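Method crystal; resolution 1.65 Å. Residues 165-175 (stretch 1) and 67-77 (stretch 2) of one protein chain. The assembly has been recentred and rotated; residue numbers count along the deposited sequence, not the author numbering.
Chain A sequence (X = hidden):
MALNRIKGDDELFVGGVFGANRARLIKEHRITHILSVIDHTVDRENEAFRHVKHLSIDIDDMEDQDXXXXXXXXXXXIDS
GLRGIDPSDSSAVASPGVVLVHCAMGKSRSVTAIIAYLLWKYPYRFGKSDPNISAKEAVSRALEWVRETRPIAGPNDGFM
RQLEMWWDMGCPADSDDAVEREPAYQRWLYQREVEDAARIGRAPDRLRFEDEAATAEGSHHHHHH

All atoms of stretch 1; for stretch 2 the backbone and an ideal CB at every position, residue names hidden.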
# COMPACT_ATOMS: atom_id res chain seq x y z
N MET A 165 -14.74 1.32 -6.74
CA MET A 165 -14.58 1.61 -8.18
C MET A 165 -13.41 0.84 -8.78
O MET A 165 -13.53 0.26 -9.86
CB MET A 165 -14.33 3.11 -8.40
CG MET A 165 -15.27 4.00 -7.68
SD MET A 165 -15.11 5.73 -8.20
CE MET A 165 -13.85 6.55 -7.42
N TRP A 166 -12.27 0.84 -8.09
CA TRP A 166 -11.08 0.09 -8.53
C TRP A 166 -11.41 -1.38 -8.82
O TRP A 166 -11.11 -1.90 -9.92
CB TRP A 166 -10.05 0.23 -7.42
CG TRP A 166 -8.73 -0.52 -7.63
CD1 TRP A 166 -8.19 -1.49 -6.82
CD2 TRP A 166 -7.79 -0.30 -8.69
NE1 TRP A 166 -6.98 -1.91 -7.34
CE2 TRP A 166 -6.69 -1.17 -8.45
CE3 TRP A 166 -7.75 0.58 -9.79
CZ2 TRP A 166 -5.59 -1.22 -9.27
CZ3 TRP A 166 -6.65 0.55 -10.61
CH2 TRP A 166 -5.57 -0.36 -10.34
N TRP A 167 -12.09 -2.03 -7.88
CA TRP A 167 -12.51 -3.43 -8.07
C TRP A 167 -13.43 -3.58 -9.27
O TRP A 167 -13.27 -4.47 -10.13
CB TRP A 167 -13.25 -3.90 -6.81
CG TRP A 167 -13.77 -5.33 -6.85
CD1 TRP A 167 -15.04 -5.73 -7.07
CD2 TRP A 167 -13.01 -6.52 -6.58
NE1 TRP A 167 -15.14 -7.10 -6.96
CE2 TRP A 167 -13.91 -7.61 -6.64
CE3 TRP A 167 -11.66 -6.77 -6.31
CZ2 TRP A 167 -13.49 -8.94 -6.46
CZ3 TRP A 167 -11.26 -8.08 -6.07
CH2 TRP A 167 -12.17 -9.15 -6.20
N ASP A 168 -14.47 -2.74 -9.33
CA ASP A 168 -15.42 -2.86 -10.43
C ASP A 168 -14.82 -2.53 -11.81
O ASP A 168 -15.38 -2.96 -12.82
CB ASP A 168 -16.65 -1.96 -10.17
CG ASP A 168 -17.66 -2.56 -9.17
OD1 ASP A 168 -17.60 -3.79 -8.91
OD2 ASP A 168 -18.52 -1.79 -8.66
N MET A 169 -13.75 -1.75 -11.88
CA MET A 169 -13.01 -1.51 -13.10
C MET A 169 -12.05 -2.66 -13.42
O MET A 169 -11.41 -2.63 -14.48
CB MET A 169 -12.25 -0.16 -13.04
CG MET A 169 -13.18 1.11 -13.02
SD MET A 169 -12.23 2.58 -12.55
CE MET A 169 -11.60 3.08 -14.19
N GLY A 170 -12.04 -3.68 -12.59
CA GLY A 170 -11.14 -4.81 -12.84
C GLY A 170 -9.70 -4.58 -12.41
O GLY A 170 -8.80 -5.30 -12.87
N CYS A 171 -9.45 -3.62 -11.51
CA CYS A 171 -8.13 -3.30 -11.00
C CYS A 171 -7.12 -3.07 -12.14
O CYS A 171 -6.10 -3.78 -12.21
CB CYS A 171 -7.61 -4.36 -10.03
SG CYS A 171 -8.72 -4.63 -8.59
N PRO A 172 -7.34 -2.12 -12.99
CA PRO A 172 -6.49 -2.00 -14.19
C PRO A 172 -5.15 -1.34 -13.86
O PRO A 172 -5.05 -0.11 -13.92
CB PRO A 172 -7.33 -1.15 -15.14
CG PRO A 172 -8.16 -0.28 -14.21
CD PRO A 172 -8.51 -1.19 -13.06
N ALA A 173 -4.12 -2.11 -13.46
CA ALA A 173 -2.82 -1.52 -13.14
C ALA A 173 -1.86 -1.44 -14.34
O ALA A 173 -0.80 -0.81 -14.22
CB ALA A 173 -2.18 -2.27 -11.97
N ASP A 174 -2.20 -2.04 -15.48
CA ASP A 174 -1.29 -1.98 -16.63
C ASP A 174 -1.16 -0.55 -17.16
O ASP A 174 -2.12 0.23 -17.15
CB ASP A 174 -1.79 -2.90 -17.75
CG ASP A 174 -1.51 -4.36 -17.47
OD1 ASP A 174 -0.85 -5.01 -18.31
OD2 ASP A 174 -1.94 -4.86 -16.40
N SER A 175 0.04 -0.21 -17.63
CA SER A 175 0.35 1.13 -18.13
C SER A 175 0.08 1.25 -19.62
O SER A 175 -0.04 2.35 -20.15
CB SER A 175 1.81 1.48 -17.83
OG SER A 175 2.67 0.39 -18.13
N UNK A 67 -7.79 9.35 -5.06
CA UNK A 67 -6.71 8.38 -4.96
C UNK A 67 -6.84 7.35 -6.07
O UNK A 67 -5.83 6.72 -6.46
CB UNK A 67 -6.71 7.70 -3.59
N UNK A 68 -8.05 7.17 -6.63
CA UNK A 68 -8.21 6.21 -7.73
C UNK A 68 -7.24 6.50 -8.87
O UNK A 68 -6.63 5.57 -9.43
CB UNK A 68 -9.65 6.24 -8.25
N UNK A 69 -7.06 7.78 -9.20
CA UNK A 69 -6.20 8.13 -10.34
C UNK A 69 -4.77 7.61 -10.15
O UNK A 69 -4.04 7.36 -11.13
CB UNK A 69 -6.18 9.65 -10.54
N UNK A 70 -4.34 7.48 -8.90
CA UNK A 70 -3.00 7.05 -8.56
C UNK A 70 -2.87 5.55 -8.43
O UNK A 70 -1.74 5.08 -8.28
CB UNK A 70 -2.56 7.71 -7.25
N UNK A 71 -3.98 4.80 -8.44
CA UNK A 71 -3.82 3.41 -8.02
C UNK A 71 -3.02 2.59 -9.04
O UNK A 71 -2.25 1.74 -8.58
CB UNK A 71 -5.19 2.77 -7.80
N UNK A 72 -3.09 2.81 -10.34
CA UNK A 72 -2.20 2.00 -11.22
C UNK A 72 -0.73 2.20 -10.88
O UNK A 72 0.02 1.21 -10.74
CB UNK A 72 -2.43 2.36 -12.69
N UNK A 73 -0.28 3.45 -10.75
CA UNK A 73 1.12 3.72 -10.43
C UNK A 73 1.51 3.16 -9.08
O UNK A 73 2.63 2.65 -8.90
CB UNK A 73 1.39 5.23 -10.46
N UNK A 74 0.61 3.29 -8.10
CA UNK A 74 0.83 2.74 -6.75
C UNK A 74 1.04 1.24 -6.80
O UNK A 74 2.00 0.72 -6.23
CB UNK A 74 -0.35 3.07 -5.83
N UNK A 75 0.11 0.53 -7.44
CA UNK A 75 0.20 -0.93 -7.52
C UNK A 75 1.46 -1.37 -8.28
O UNK A 75 2.14 -2.32 -7.85
CB UNK A 75 -1.05 -1.50 -8.20
N UNK A 76 1.77 -0.71 -9.40
CA UNK A 76 3.01 -1.03 -10.14
C UNK A 76 4.26 -0.80 -9.27
O UNK A 76 5.20 -1.61 -9.31
CB UNK A 76 3.10 -0.18 -11.41
N UNK A 77 4.27 0.26 -8.45
CA UNK A 77 5.43 0.50 -7.58
C UNK A 77 5.60 -0.62 -6.56
O UNK A 77 6.70 -1.17 -6.39
CB UNK A 77 5.29 1.84 -6.86

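Position 67 has nothing of stretch 1 within 5.5 Å of its ideal CB, so this contact leaves the choice open; it is I67.

At 68 the CA-to-CB bond points toward stretch 1, and the ideal CB lies 4.3 Å from M165 CE. M165, W166 and M169 together offer a greasy surface without a charge, which would suit leucine, isoleucine, methionine or perhaps phenylalanine. The residue is L68. L68 CD1 lies 3.9 Å from W166 CE3 and L68 CD2 3.7 Å from M165 CE, and both methyls come near the sulfur of M169, the nearer being L68 CD2 at 4.2 Å from M169 SD.

Positions 69 and 70 are out of reach, and stretch 1 sets no rule for them; they are I69 and H70.

At 71 the ideal CB sits 3.9 Å from W166 CZ3 and points toward the indole. An aliphatic side chain that can lie flat on an aromatic face is called for, with leucine, isoleucine, valine or methionine all plausible. L71 fills the site. Its CB stands 3.9 Å from the centroid of the six-membered ring of W166, only 8° off the normal, a CH-pi contact, and its CD1 carries the cover on to W166 CG at 3.7 Å.

Position 72 is where the backbones come close, its CA 4.1 Å from the CA of A173. The ideal CB is 3.8 Å from P172 O and 4.8 Å from W166 CH2, so a compact side chain fits: alanine, serine or, with phi at -59°, proline. It is P72, whose CG packs 4.0 Å from W166 CZ3 and 3.4 Å from P172 O.

Position 73 points away, free of stretch 1, and is an extended K73. Position 74 is out of reach and is I74.

At 75 the bond again points toward stretch 1, with the ideal CB 4.0 Å from A173 CB and 4.7 Å from W166 CZ2. Small or branched apolar residues suit the gap. V75 uses both methyls, CG1 against A173 CB at 3.8 Å and CG2 against W166 CZ2 at 3.9 Å.

At 76 the ideal CB lies 4.8 Å from A173 O, an acceptor that invites a long donor such as arginine or lysine; glutamine is also conceivable. R76 answers with a short hydrogen bond from NH1 to A173 O, 2.5 Å, the oxygen lying near the guanidinium plane. S175 CB covers one face, 3.6 Å from NH1, and a water accepting from NH1 donates to D174 O, extending the grip along the loop.

Position 77 turns out of reach, leaving F77 unconstrained here.

Stretch 2, residues 67-77: ILIHLPKIVRF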
# COMPACT_ATOMS: atom_id res chain seq x y z
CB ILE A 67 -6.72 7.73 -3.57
CG1 ILE A 67 -5.42 6.96 -3.29
CG2 ILE A 67 -7.95 6.89 -3.40
CD1 ILE A 67 -5.26 6.76 -1.71
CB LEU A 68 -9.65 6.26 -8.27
CG LEU A 68 -9.95 5.41 -9.54
CD1 LEU A 68 -9.79 3.90 -9.16
CD2 LEU A 68 -11.38 5.78 -10.04
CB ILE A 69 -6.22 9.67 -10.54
CG1 ILE A 69 -5.42 10.03 -11.75
CG2 ILE A 69 -5.56 10.34 -9.35
CD1 ILE A 69 -6.05 9.60 -13.00
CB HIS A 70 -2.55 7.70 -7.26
CG HIS A 70 -2.45 9.21 -7.36
ND1 HIS A 70 -3.22 10.08 -6.60
CD2 HIS A 70 -1.67 9.98 -8.14
CE1 HIS A 70 -2.88 11.33 -6.88
NE2 HIS A 70 -1.97 11.30 -7.84
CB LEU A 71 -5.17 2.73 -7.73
CG LEU A 71 -5.90 3.36 -6.52
CD1 LEU A 71 -7.20 2.59 -6.32
CD2 LEU A 71 -4.99 3.33 -5.24
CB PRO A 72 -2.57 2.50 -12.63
CG PRO A 72 -4.08 2.86 -12.53
CD PRO A 72 -4.10 3.56 -11.12
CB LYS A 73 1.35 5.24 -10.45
CG LYS A 73 2.79 5.63 -10.29
CD LYS A 73 3.03 7.15 -10.38
CE LYS A 73 4.55 7.46 -10.54
NZ LYS A 73 4.88 8.89 -10.83
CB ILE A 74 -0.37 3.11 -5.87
CG1 ILE A 74 -0.16 4.54 -5.45
CG2 ILE A 74 -0.46 2.14 -4.64
CD1 ILE A 74 -1.36 5.15 -4.67
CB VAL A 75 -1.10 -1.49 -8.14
CG1 VAL A 75 -1.00 -2.96 -8.46
CG2 VAL A 75 -2.28 -1.25 -7.19
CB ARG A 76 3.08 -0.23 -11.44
CG ARG A 76 2.05 -0.72 -12.47
CD ARG A 76 2.34 -0.14 -13.86
NE ARG A 76 2.32 1.32 -13.80
CZ ARG A 76 1.28 2.07 -14.18
NH1 ARG A 76 0.17 1.50 -14.67
NH2 ARG A 76 1.36 3.39 -14.06
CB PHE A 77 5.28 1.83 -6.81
CG PHE A 77 6.46 2.15 -6.00
CD1 PHE A 77 7.52 2.87 -6.57
CD2 PHE A 77 6.51 1.76 -4.63
CE1 PHE A 77 8.66 3.21 -5.80
CE2 PHE A 77 7.65 2.07 -3.84
CZ PHE A 77 8.73 2.81 -4.45
O HOH W 1 -1.80 2.85 -16.34
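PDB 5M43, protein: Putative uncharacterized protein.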